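Local structure of putative platelet activating factor (Streptococcus pneumoniae, 2HSJ) at residues N36-G41 with H80-A85; D87-L92 with P123-K128; I132-E137 with G184-E189; E139-A144 with E189-G194. The protein is of unknown function but, as a GDSL-like lipase/acylhydrolase of the SGNH clan, probably hydrolyses ester bonds. All blocks are in the same frame, centred on the assembly; numbering follows the deposited sequence.

Contact 1: residues N36-G41 with H80-A85; sequences NILFIG and HLYGGA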
# COMPACT_ATOMS: atom_id res chain seq x y z
N ASN D 36 -2.92 -8.85 -0.26
CA ASN D 36 -1.87 -9.84 -0.09
C ASN D 36 -2.49 -11.16 0.35
O ASN D 36 -2.06 -12.25 -0.08
CB ASN D 36 -0.82 -9.34 0.90
CG ASN D 36 0.28 -10.35 1.14
OD1 ASN D 36 0.26 -11.08 2.15
ND2 ASN D 36 1.25 -10.44 0.19
N ILE D 37 -3.52 -11.06 1.20
CA ILE D 37 -4.26 -12.21 1.69
C ILE D 37 -5.74 -11.88 1.44
O ILE D 37 -6.19 -10.76 1.75
CB ILE D 37 -4.04 -12.43 3.22
CG1 ILE D 37 -2.54 -12.39 3.57
CG2 ILE D 37 -4.80 -13.64 3.74
CD1 ILE D 37 -1.74 -13.56 3.17
N LEU D 38 -6.47 -12.83 0.86
CA LEU D 38 -7.93 -12.75 0.83
C LEU D 38 -8.49 -13.71 1.87
O LEU D 38 -8.13 -14.90 1.84
CB LEU D 38 -8.46 -13.15 -0.55
CG LEU D 38 -8.23 -12.12 -1.66
CD1 LEU D 38 -8.35 -12.76 -3.03
CD2 LEU D 38 -9.23 -10.95 -1.61
N PHE D 39 -9.34 -13.23 2.78
CA PHE D 39 -10.04 -14.12 3.71
C PHE D 39 -11.42 -14.35 3.12
O PHE D 39 -12.17 -13.40 2.90
CB PHE D 39 -10.17 -13.49 5.10
CG PHE D 39 -9.14 -13.96 6.10
CD1 PHE D 39 -7.81 -13.62 5.94
CD2 PHE D 39 -9.50 -14.74 7.19
CE1 PHE D 39 -6.84 -14.04 6.85
CE2 PHE D 39 -8.54 -15.18 8.10
CZ PHE D 39 -7.22 -14.83 7.92
N ILE D 40 -11.73 -15.61 2.84
CA ILE D 40 -13.00 -15.99 2.21
C ILE D 40 -13.72 -16.98 3.12
O ILE D 40 -13.12 -17.87 3.73
CB ILE D 40 -12.75 -16.64 0.80
CG1 ILE D 40 -12.05 -15.62 -0.10
CG2 ILE D 40 -14.05 -17.16 0.18
CD1 ILE D 40 -11.64 -16.24 -1.43
N GLY D 41 -15.03 -16.84 3.21
CA GLY D 41 -15.81 -17.81 3.98
C GLY D 41 -17.13 -17.29 4.46
O GLY D 41 -17.74 -16.45 3.80
N HIS D 80 -15.35 -13.21 -4.85
CA HIS D 80 -14.46 -13.31 -3.69
C HIS D 80 -13.02 -13.20 -4.05
O HIS D 80 -12.17 -13.26 -3.16
CB HIS D 80 -14.73 -14.62 -2.95
CG HIS D 80 -16.15 -14.73 -2.49
ND1 HIS D 80 -16.56 -14.34 -1.24
CD2 HIS D 80 -17.26 -15.13 -3.15
CE1 HIS D 80 -17.86 -14.52 -1.13
NE2 HIS D 80 -18.32 -14.97 -2.28
N LEU D 81 -12.73 -12.99 -5.35
CA LEU D 81 -11.34 -13.02 -5.83
C LEU D 81 -11.00 -11.78 -6.66
O LEU D 81 -11.70 -11.49 -7.65
CB LEU D 81 -11.10 -14.26 -6.68
CG LEU D 81 -11.28 -15.63 -6.00
CD1 LEU D 81 -11.27 -16.77 -7.04
CD2 LEU D 81 -10.20 -15.86 -4.97
N TYR D 82 -9.94 -11.07 -6.26
CA TYR D 82 -9.34 -10.04 -7.10
C TYR D 82 -7.92 -9.81 -6.66
O TYR D 82 -7.51 -10.30 -5.58
CB TYR D 82 -10.13 -8.74 -7.07
CG TYR D 82 -9.91 -7.85 -5.87
CD1 TYR D 82 -9.08 -6.72 -5.95
CD2 TYR D 82 -10.56 -8.10 -4.65
CE1 TYR D 82 -8.90 -5.86 -4.88
CE2 TYR D 82 -10.36 -7.25 -3.55
CZ TYR D 82 -9.52 -6.13 -3.66
OH TYR D 82 -9.34 -5.25 -2.61
N GLY D 83 -7.18 -9.08 -7.49
CA GLY D 83 -5.84 -8.65 -7.17
C GLY D 83 -4.80 -9.18 -8.11
O GLY D 83 -4.96 -10.25 -8.71
N GLY D 84 -3.72 -8.43 -8.21
CA GLY D 84 -2.60 -8.82 -9.05
C GLY D 84 -1.45 -9.52 -8.34
O GLY D 84 -0.47 -9.91 -9.01
N ALA D 85 -1.55 -9.64 -7.01
CA ALA D 85 -0.44 -10.21 -6.23
C ALA D 85 -0.94 -10.91 -4.96
O ALA D 85 -0.52 -10.63 -3.83
CB ALA D 85 0.54 -9.12 -5.86
O HOH W 1 1.10 -9.12 -2.35
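Ile-40 and Leu-38 of strand 37-41 press their methyl ends onto the backbone of loop 80-85, which runs nearly antiparallel to it. Among the apolar contacts, CD2 of Leu-81 meets both: it lies 3.8 Å from CD1 of Ile-40 and 4.1 Å from CD1 of Leu-38. Ile-40 crosses His-80 obliquely; with CG2 anti to the backbone N and CG1 beside it (chi1 -61°), both branches reach His-80, CD1 of Ile-40 coming 3.8 Å from His-80 CB. CD2 of Leu-38 reaches CE2 of Tyr-82 at 4.3 Å.

The methyls also cover carbonyl oxygens. Ile-40 CD1 sits 3.5 Å from His-80 O, and Leu-38 CD1 is 3.6 Å from Tyr-82 O; neither oxygen has a partner in the model.

Polar linkage is by water alone. Just before the strand one water accepts from ND2 of Asn-36 at 2.9 Å and donates to O of Ala-85 at 2.7 Å. Other polar ends are tied elsewhere: OD1 of Asn-36 to Lys-58, the His-80 ring to Tyr-68 and the carbonyl of Arg-63, Tyr-82 OH to Ser-31.

The loop is thus held to this inner strand by apolar contact and one bridging water, two buried carbonyls lacking partners.

Contact 2: residues D87-L92 with P123-K128; sequences DKIFLL and PLTEIK
The carbonyl O of Asp-87 is gripped twice: Glu-126 N donates to it at 3.0 Å, 26° out of the carbonyl plane, and a water at 2.8 Å donates too, its other proton going to O of Leu-124. From here the ladder of two parallel strands runs on. Ile-89 gives its N-H to O of Glu-126, its O accepts from N of Lys-128 (2.8 Å, the shortest bond of the ladder), and Leu-91 N closes on O of Lys-128.

On the face bearing Lys-88, Phe-90, Glu-126 and Lys-128, the first part of the Lys-128 side chain lies over the Phe-90 ring: CB stands 3.9 Å above the ring centre, a CH-pi contact, with CG 3.6 Å from CE1 of Phe-90. A bend at chi2 (-62°) carries CD on from the ring, and Lys-128 NZ makes a weak, long salt bridge with OE1 of Glu-126 (3.5 Å) besides its stronger one with Glu-171. Lys-88 lies alongside Glu-126; a water spans Lys-88 NZ and Glu-126 OE1, weakly on the carboxylate side, while Lys-88 NZ is paired with the terminal carboxylate of Tyr-214.

The face of Ile-89 and Ile-127 is apolar. Beside it, just before strand 126-130, CG2 of Thr-125 meets CD1 of Ile-89 at 3.9 Å, and helix 104-121, the main helix of this beta-alpha-beta crossover, packs on Ile-89 and Ile-127 through Val-118.

One face is thus greasy and helix-covered; on the other, the carboxylates of Glu-126, Glu-171 and the Tyr-214 terminus would be expected to offset the charges of Lys-88 and Lys-128.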
# COMPACT_ATOMS: atom_id res chain seq x y z
N ASP D 87 -0.97 -13.51 -2.43
CA ASP D 87 -0.09 -14.56 -1.93
C ASP D 87 -0.87 -15.76 -1.40
O ASP D 87 -0.50 -16.91 -1.65
CB ASP D 87 0.82 -13.99 -0.81
CG ASP D 87 2.04 -13.27 -1.36
OD1 ASP D 87 2.17 -13.13 -2.61
OD2 ASP D 87 2.89 -12.87 -0.53
N LYS D 88 -1.94 -15.48 -0.65
CA LYS D 88 -2.66 -16.54 0.04
C LYS D 88 -4.12 -16.20 0.10
O LYS D 88 -4.52 -15.03 0.19
CB LYS D 88 -2.15 -16.71 1.49
CG LYS D 88 -0.68 -17.05 1.60
CD LYS D 88 -0.28 -17.14 3.05
CE LYS D 88 1.16 -17.55 3.20
NZ LYS D 88 2.05 -16.47 2.75
N ILE D 89 -4.92 -17.26 0.06
CA ILE D 89 -6.35 -17.21 0.35
C ILE D 89 -6.58 -18.05 1.59
O ILE D 89 -6.18 -19.21 1.63
CB ILE D 89 -7.16 -17.81 -0.81
CG1 ILE D 89 -7.07 -16.90 -2.04
CG2 ILE D 89 -8.64 -18.05 -0.41
CD1 ILE D 89 -7.39 -17.62 -3.38
N PHE D 90 -7.18 -17.45 2.62
CA PHE D 90 -7.60 -18.21 3.80
C PHE D 90 -9.07 -18.53 3.61
O PHE D 90 -9.87 -17.63 3.34
CB PHE D 90 -7.42 -17.38 5.07
CG PHE D 90 -6.02 -17.40 5.60
CD1 PHE D 90 -4.94 -17.06 4.81
CD2 PHE D 90 -5.80 -17.80 6.91
CE1 PHE D 90 -3.65 -17.09 5.33
CE2 PHE D 90 -4.52 -17.84 7.43
CZ PHE D 90 -3.45 -17.49 6.65
N LEU D 91 -9.42 -19.80 3.76
CA LEU D 91 -10.77 -20.25 3.54
C LEU D 91 -11.31 -20.90 4.81
O LEU D 91 -10.78 -21.91 5.29
CB LEU D 91 -10.76 -21.24 2.38
CG LEU D 91 -12.11 -21.80 2.00
CD1 LEU D 91 -13.11 -20.69 1.72
CD2 LEU D 91 -11.90 -22.73 0.78
N LEU D 92 -12.41 -20.33 5.33
CA LEU D 92 -13.07 -20.86 6.51
C LEU D 92 -14.53 -21.02 6.14
O LEU D 92 -15.30 -20.05 6.05
CB LEU D 92 -12.95 -19.94 7.75
CG LEU D 92 -13.69 -20.45 9.00
CD1 LEU D 92 -13.25 -21.90 9.40
CD2 LEU D 92 -13.44 -19.48 10.12
N PRO D 123 -2.49 -19.14 -10.20
CA PRO D 123 -1.65 -20.34 -10.06
C PRO D 123 -0.54 -20.30 -9.00
O PRO D 123 -0.12 -21.37 -8.55
CB PRO D 123 -1.06 -20.54 -11.47
CG PRO D 123 -1.20 -19.25 -12.15
CD PRO D 123 -2.33 -18.50 -11.52
N LEU D 124 -0.09 -19.11 -8.61
CA LEU D 124 1.00 -19.01 -7.62
C LEU D 124 0.46 -18.75 -6.22
O LEU D 124 1.25 -18.59 -5.28
CB LEU D 124 2.02 -17.93 -8.01
CG LEU D 124 2.77 -18.16 -9.33
CD1 LEU D 124 3.66 -16.98 -9.70
CD2 LEU D 124 3.59 -19.41 -9.23
N THR D 125 -0.86 -18.71 -6.08
CA THR D 125 -1.47 -18.41 -4.79
C THR D 125 -1.66 -19.67 -3.96
O THR D 125 -2.09 -20.71 -4.49
CB THR D 125 -2.81 -17.70 -5.01
OG1 THR D 125 -2.57 -16.51 -5.77
CG2 THR D 125 -3.51 -17.34 -3.68
N GLU D 126 -1.33 -19.59 -2.68
CA GLU D 126 -1.54 -20.68 -1.73
C GLU D 126 -2.93 -20.60 -1.13
O GLU D 126 -3.46 -19.50 -0.96
CB GLU D 126 -0.50 -20.61 -0.61
CG GLU D 126 0.89 -20.98 -1.14
CD GLU D 126 1.97 -20.80 -0.11
OE1 GLU D 126 1.71 -20.22 0.94
OE2 GLU D 126 3.12 -21.25 -0.36
N ILE D 127 -3.55 -21.75 -0.82
CA ILE D 127 -4.81 -21.77 -0.11
C ILE D 127 -4.55 -22.33 1.27
O ILE D 127 -3.93 -23.39 1.39
CB ILE D 127 -5.90 -22.60 -0.85
CG1 ILE D 127 -6.31 -21.87 -2.14
CG2 ILE D 127 -7.13 -22.86 0.03
CD1 ILE D 127 -7.18 -22.74 -3.09
N LYS D 128 -4.97 -21.61 2.29
CA LYS D 128 -4.92 -22.12 3.66
C LYS D 128 -6.34 -22.52 4.02
O LYS D 128 -7.22 -21.67 4.17
CB LYS D 128 -4.37 -21.03 4.60
CG LYS D 128 -3.03 -20.45 4.13
CD LYS D 128 -1.96 -21.56 4.10
CE LYS D 128 -0.62 -21.07 3.60
NZ LYS D 128 0.37 -22.20 3.47
O HOH W 2 1.88 -17.89 -2.70
O HOH W 3 2.52 -17.48 0.06

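Contact 3: residues I132-E137 with G184-E189; sequences ILPVNE and GQLKKE
In Asn-136, chi1 (-171°) places CG anti to the backbone N, and in Gln-185 a bend at chi2 (-66°) places CD toward Glu-137, which sets both groups near the opposite loop. ND2 of Asn-136 donates to O of Leu-186 at 2.8 Å, nearly along the C=O axis and close to the plane of its own amide. OE1 of Gln-185 accepts the backbone N-H of Glu-137, also at 2.8 Å, but the bond is bent (134° at the hydrogen) and the donor stands above the amide plane. The same amide's NE2 reaches OE1 of Glu-137 only weakly, at 3.4 Å, the two side chains crossing at about a right angle. OE2 of Glu-137 is held by the backbone N of Asn-150.

A backbone bond joins the same loops: Leu-186 N gives a straight bond to O of Val-135 (2.9 Å), approaching from above the carbonyl plane; Asn-150 ND2 donates to that same oxygen.

Leu-186 then crosses Pro-134 at about a right angle. Its CD2 comes to 3.4 Å from O of Pro-134, and its CD1 to 4.1 Å from CG of the proline ring, while Leu-179 of helix 176-179 packs on both residues.

Two loops, largely without regular structure, are thus joined, the one after strand 126-130 and the one before helix 199-209; the polar pairing should fix their relative position more sharply than the hydrophobic contact alone.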
# COMPACT_ATOMS: atom_id res chain seq x y z
N ILE D 132 -12.83 -26.32 10.27
CA ILE D 132 -14.07 -25.79 10.82
C ILE D 132 -13.92 -25.65 12.34
O ILE D 132 -13.39 -26.53 13.02
CB ILE D 132 -15.25 -26.72 10.47
CG1 ILE D 132 -15.39 -26.85 8.94
CG2 ILE D 132 -16.54 -26.28 11.17
CD1 ILE D 132 -16.32 -27.98 8.48
N LEU D 133 -14.40 -24.54 12.89
CA LEU D 133 -14.18 -24.27 14.31
C LEU D 133 -15.13 -25.08 15.19
O LEU D 133 -16.20 -25.49 14.74
CB LEU D 133 -14.34 -22.78 14.60
CG LEU D 133 -13.62 -21.81 13.67
CD1 LEU D 133 -13.75 -20.38 14.21
CD2 LEU D 133 -12.18 -22.18 13.56
N PRO D 134 -14.76 -25.31 16.47
CA PRO D 134 -15.66 -26.01 17.41
C PRO D 134 -16.86 -25.14 17.78
O PRO D 134 -16.84 -23.91 17.60
CB PRO D 134 -14.80 -26.25 18.66
CG PRO D 134 -13.74 -25.15 18.57
CD PRO D 134 -13.51 -24.85 17.12
N VAL D 135 -17.90 -25.80 18.28
CA VAL D 135 -19.04 -25.15 18.87
C VAL D 135 -19.05 -25.44 20.36
O VAL D 135 -18.34 -26.33 20.85
CB VAL D 135 -20.35 -25.63 18.22
CG1 VAL D 135 -20.38 -25.19 16.77
CG2 VAL D 135 -20.53 -27.16 18.36
N ASN D 136 -19.88 -24.70 21.08
CA ASN D 136 -20.10 -24.97 22.50
C ASN D 136 -21.44 -25.66 22.63
O ASN D 136 -22.46 -25.15 22.18
CB ASN D 136 -20.01 -23.68 23.32
CG ASN D 136 -20.01 -23.96 24.82
OD1 ASN D 136 -20.99 -24.46 25.36
ND2 ASN D 136 -18.89 -23.67 25.49
N GLU D 137 -21.40 -26.85 23.25
CA GLU D 137 -22.57 -27.72 23.30
C GLU D 137 -23.44 -27.51 24.55
O GLU D 137 -24.40 -28.26 24.76
CB GLU D 137 -22.14 -29.20 23.12
CG GLU D 137 -21.66 -29.53 21.69
CD GLU D 137 -21.15 -30.97 21.53
OE1 GLU D 137 -21.16 -31.73 22.53
OE2 GLU D 137 -20.77 -31.36 20.40
N GLY D 184 -13.30 -30.15 25.10
CA GLY D 184 -13.36 -30.24 23.65
C GLY D 184 -14.47 -29.37 23.07
O GLY D 184 -14.87 -29.58 21.91
N GLN D 185 -14.96 -28.42 23.87
CA GLN D 185 -15.96 -27.45 23.42
C GLN D 185 -15.31 -26.11 23.09
O GLN D 185 -14.31 -25.72 23.69
CB GLN D 185 -17.00 -27.20 24.53
CG GLN D 185 -17.65 -28.45 25.13
CD GLN D 185 -18.53 -29.19 24.13
OE1 GLN D 185 -19.22 -28.57 23.32
NE2 GLN D 185 -18.50 -30.52 24.19
N LEU D 186 -15.91 -25.35 22.17
CA LEU D 186 -15.50 -23.97 21.99
C LEU D 186 -15.55 -23.27 23.36
O LEU D 186 -16.60 -23.26 24.00
CB LEU D 186 -16.46 -23.27 21.03
CG LEU D 186 -16.26 -21.78 20.75
CD1 LEU D 186 -14.91 -21.54 20.13
CD2 LEU D 186 -17.36 -21.36 19.80
N LYS D 187 -14.42 -22.68 23.79
CA LYS D 187 -14.34 -22.07 25.13
C LYS D 187 -15.44 -21.05 25.33
O LYS D 187 -15.71 -20.23 24.43
CB LYS D 187 -12.97 -21.39 25.37
CG LYS D 187 -11.79 -22.34 25.44
CD LYS D 187 -10.44 -21.65 25.71
CE LYS D 187 -10.52 -20.61 26.82
NZ LYS D 187 -9.16 -20.11 27.29
N LYS D 188 -16.05 -21.07 26.52
CA LYS D 188 -17.10 -20.11 26.80
C LYS D 188 -16.64 -18.67 26.52
O LYS D 188 -17.36 -17.88 25.90
CB LYS D 188 -17.64 -20.27 28.24
CG LYS D 188 -18.94 -19.51 28.47
CD LYS D 188 -19.88 -20.25 29.41
CE LYS D 188 -21.01 -19.36 29.85
NZ LYS D 188 -20.53 -18.43 30.92
N GLU D 189 -15.42 -18.32 26.95
CA GLU D 189 -14.94 -16.96 26.75
C GLU D 189 -14.75 -16.59 25.29
O GLU D 189 -14.69 -15.41 24.97
CB GLU D 189 -13.66 -16.65 27.51
CG GLU D 189 -12.46 -17.39 27.06
CD GLU D 189 -11.15 -16.68 27.44
OE1 GLU D 189 -11.02 -15.44 27.23
OE2 GLU D 189 -10.25 -17.38 27.95

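Contact 4: residues E139-A144 with E189-G194; sequences EEYQQA and EYTTDG
Tyr-141, its CG anti to the carbonyl carbon (chi1 -61°), lays one face of its ring against Gly-194. N of Gly-194 stands 3.5 Å above the ring plane, offset toward the rim, and CA of Gly-194 makes a CH-pi contact 4.0 Å from the centroid. Closest of all, CD1 of Tyr-141 comes to 3.3 Å from the carbonyl carbon of Asp-193, which lies oblique to the ring. Tyr-141 and Thr-191 approach tip to tip, OH of Tyr-141 to CG2 of Thr-191 at 4.0 Å. Next to the ring, CB of Ala-144 rests 3.4 Å from O of Asp-193 and against CG of Asp-193.

The next shell positions these groups. CG of Glu-140 covers the other ring face; a water joins Tyr-141 OH (2.7 Å) to O of Thr-191. OG1 of Thr-191 accepts from N of Gly-194 at 2.8 Å, and OD1 of Asp-193 takes the backbone N-H groups of Leu-195 and His-196.

Thr-191 to Gly-194 form an ST motif. Asp-193 to His-196, overlapping its end, read DGLH, matching the Asp-x-x-His block of SGNH hydrolases, so the loop that Tyr-141 packs on is probably the one carrying the Asp and His of the catalytic triad.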
# COMPACT_ATOMS: atom_id res chain seq x y z
N GLU D 139 -26.34 -26.31 26.96
CA GLU D 139 -27.76 -26.14 26.64
C GLU D 139 -28.15 -24.69 26.26
O GLU D 139 -28.97 -24.48 25.35
CB GLU D 139 -28.63 -26.64 27.80
CG GLU D 139 -30.10 -26.79 27.42
CD GLU D 139 -31.05 -26.94 28.63
OE1 GLU D 139 -30.59 -27.29 29.75
OE2 GLU D 139 -32.26 -26.70 28.44
N GLU D 140 -27.55 -23.71 26.93
CA GLU D 140 -27.88 -22.30 26.70
C GLU D 140 -27.59 -21.80 25.28
O GLU D 140 -28.09 -20.75 24.89
CB GLU D 140 -27.15 -21.41 27.70
CG GLU D 140 -25.63 -21.45 27.60
CD GLU D 140 -24.94 -20.47 28.54
OE1 GLU D 140 -25.40 -19.31 28.61
OE2 GLU D 140 -23.96 -20.87 29.20
N TYR D 141 -26.78 -22.54 24.52
CA TYR D 141 -26.38 -22.11 23.18
C TYR D 141 -27.04 -22.90 22.06
O TYR D 141 -26.68 -22.74 20.89
CB TYR D 141 -24.87 -22.27 23.01
CG TYR D 141 -24.02 -21.45 23.95
CD1 TYR D 141 -24.22 -20.08 24.07
CD2 TYR D 141 -22.99 -22.03 24.66
CE1 TYR D 141 -23.40 -19.32 24.92
CE2 TYR D 141 -22.18 -21.29 25.50
CZ TYR D 141 -22.39 -19.94 25.63
OH TYR D 141 -21.58 -19.20 26.47
N GLN D 142 -28.00 -23.76 22.41
CA GLN D 142 -28.63 -24.65 21.42
C GLN D 142 -29.28 -23.95 20.21
O GLN D 142 -29.30 -24.52 19.12
CB GLN D 142 -29.59 -25.63 22.11
CG GLN D 142 -28.88 -26.67 22.97
CD GLN D 142 -29.82 -27.57 23.77
OE1 GLN D 142 -30.96 -27.20 24.08
NE2 GLN D 142 -29.34 -28.77 24.11
N GLN D 143 -29.75 -22.71 20.40
CA GLN D 143 -30.42 -21.91 19.35
C GLN D 143 -29.55 -21.53 18.15
O GLN D 143 -30.04 -21.43 17.01
CB GLN D 143 -31.01 -20.63 19.95
CG GLN D 143 -32.10 -20.85 20.97
CD GLN D 143 -32.68 -19.56 21.48
OE1 GLN D 143 -31.99 -18.73 22.08
NE2 GLN D 143 -33.98 -19.37 21.25
N ALA D 144 -28.27 -21.25 18.40
CA ALA D 144 -27.32 -20.96 17.34
C ALA D 144 -26.62 -22.23 16.89
O ALA D 144 -26.40 -22.42 15.69
CB ALA D 144 -26.32 -19.91 17.78
N GLU D 189 -15.42 -18.32 26.95
CA GLU D 189 -14.94 -16.96 26.75
C GLU D 189 -14.75 -16.59 25.29
O GLU D 189 -14.69 -15.41 24.97
CB GLU D 189 -13.66 -16.65 27.51
CG GLU D 189 -12.46 -17.39 27.06
CD GLU D 189 -11.15 -16.68 27.44
OE1 GLU D 189 -11.02 -15.44 27.23
OE2 GLU D 189 -10.25 -17.38 27.95
N TYR D 190 -14.65 -17.59 24.42
CA TYR D 190 -14.34 -17.38 23.00
C TYR D 190 -15.59 -17.24 22.14
O TYR D 190 -15.46 -17.03 20.94
CB TYR D 190 -13.47 -18.54 22.47
CG TYR D 190 -12.04 -18.59 22.97
CD1 TYR D 190 -11.50 -17.55 23.71
CD2 TYR D 190 -11.24 -19.69 22.68
CE1 TYR D 190 -10.17 -17.61 24.16
CE2 TYR D 190 -9.95 -19.75 23.10
CZ TYR D 190 -9.42 -18.72 23.84
OH TYR D 190 -8.10 -18.84 24.23
N THR D 191 -16.76 -17.37 22.75
CA THR D 191 -18.02 -17.39 22.00
C THR D 191 -19.06 -16.36 22.48
O THR D 191 -19.08 -16.02 23.67
CB THR D 191 -18.63 -18.81 21.93
OG1 THR D 191 -19.68 -18.84 20.95
CG2 THR D 191 -19.21 -19.24 23.27
N THR D 192 -19.87 -15.86 21.55
CA THR D 192 -21.02 -15.04 21.91
C THR D 192 -22.27 -15.90 22.10
O THR D 192 -22.96 -15.75 23.10
CB THR D 192 -21.32 -13.96 20.85
OG1 THR D 192 -21.41 -14.58 19.58
CG2 THR D 192 -20.19 -12.94 20.82
N ASP D 193 -22.51 -16.83 21.17
CA ASP D 193 -23.75 -17.60 21.14
C ASP D 193 -23.56 -19.11 20.97
O ASP D 193 -24.53 -19.84 20.71
CB ASP D 193 -24.66 -17.09 20.03
CG ASP D 193 -24.04 -17.25 18.65
OD1 ASP D 193 -22.97 -17.90 18.54
OD2 ASP D 193 -24.61 -16.72 17.68
N GLY D 194 -22.33 -19.58 21.14
CA GLY D 194 -22.02 -21.01 21.02
C GLY D 194 -21.44 -21.40 19.67
O GLY D 194 -20.83 -22.47 19.55
O HOH W 4 -20.34 -16.79 26.10
O HOH W 5 -27.29 -19.43 20.96

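How the contacts relate
Following the chain, strand 37-41 leads out through strand 60-64 and helix 70-75 before contact 1 closes that excursion at 80-85. Contact 2 opens directly afterwards: strand 88-92 pairs with 37-41, Leu-38 O accepting from Phe-90 N, then the chain passes through helix 104-121 to strand 126-130. These two lie in series on one side of the molecule. Contacts 3 and 4 lie about 26 to 30 Å from them, centre to centre, and cross each other: 132-137 and 139-144 meet 184-189 and 189-194 in turn, sharing Glu-189. They tie the loop after strand 126-130 and the start of helix 142-145 to the loop before helix 199-209. Leu-92 packing on Ile-132 and Leu-133 connects contacts 2 and 3.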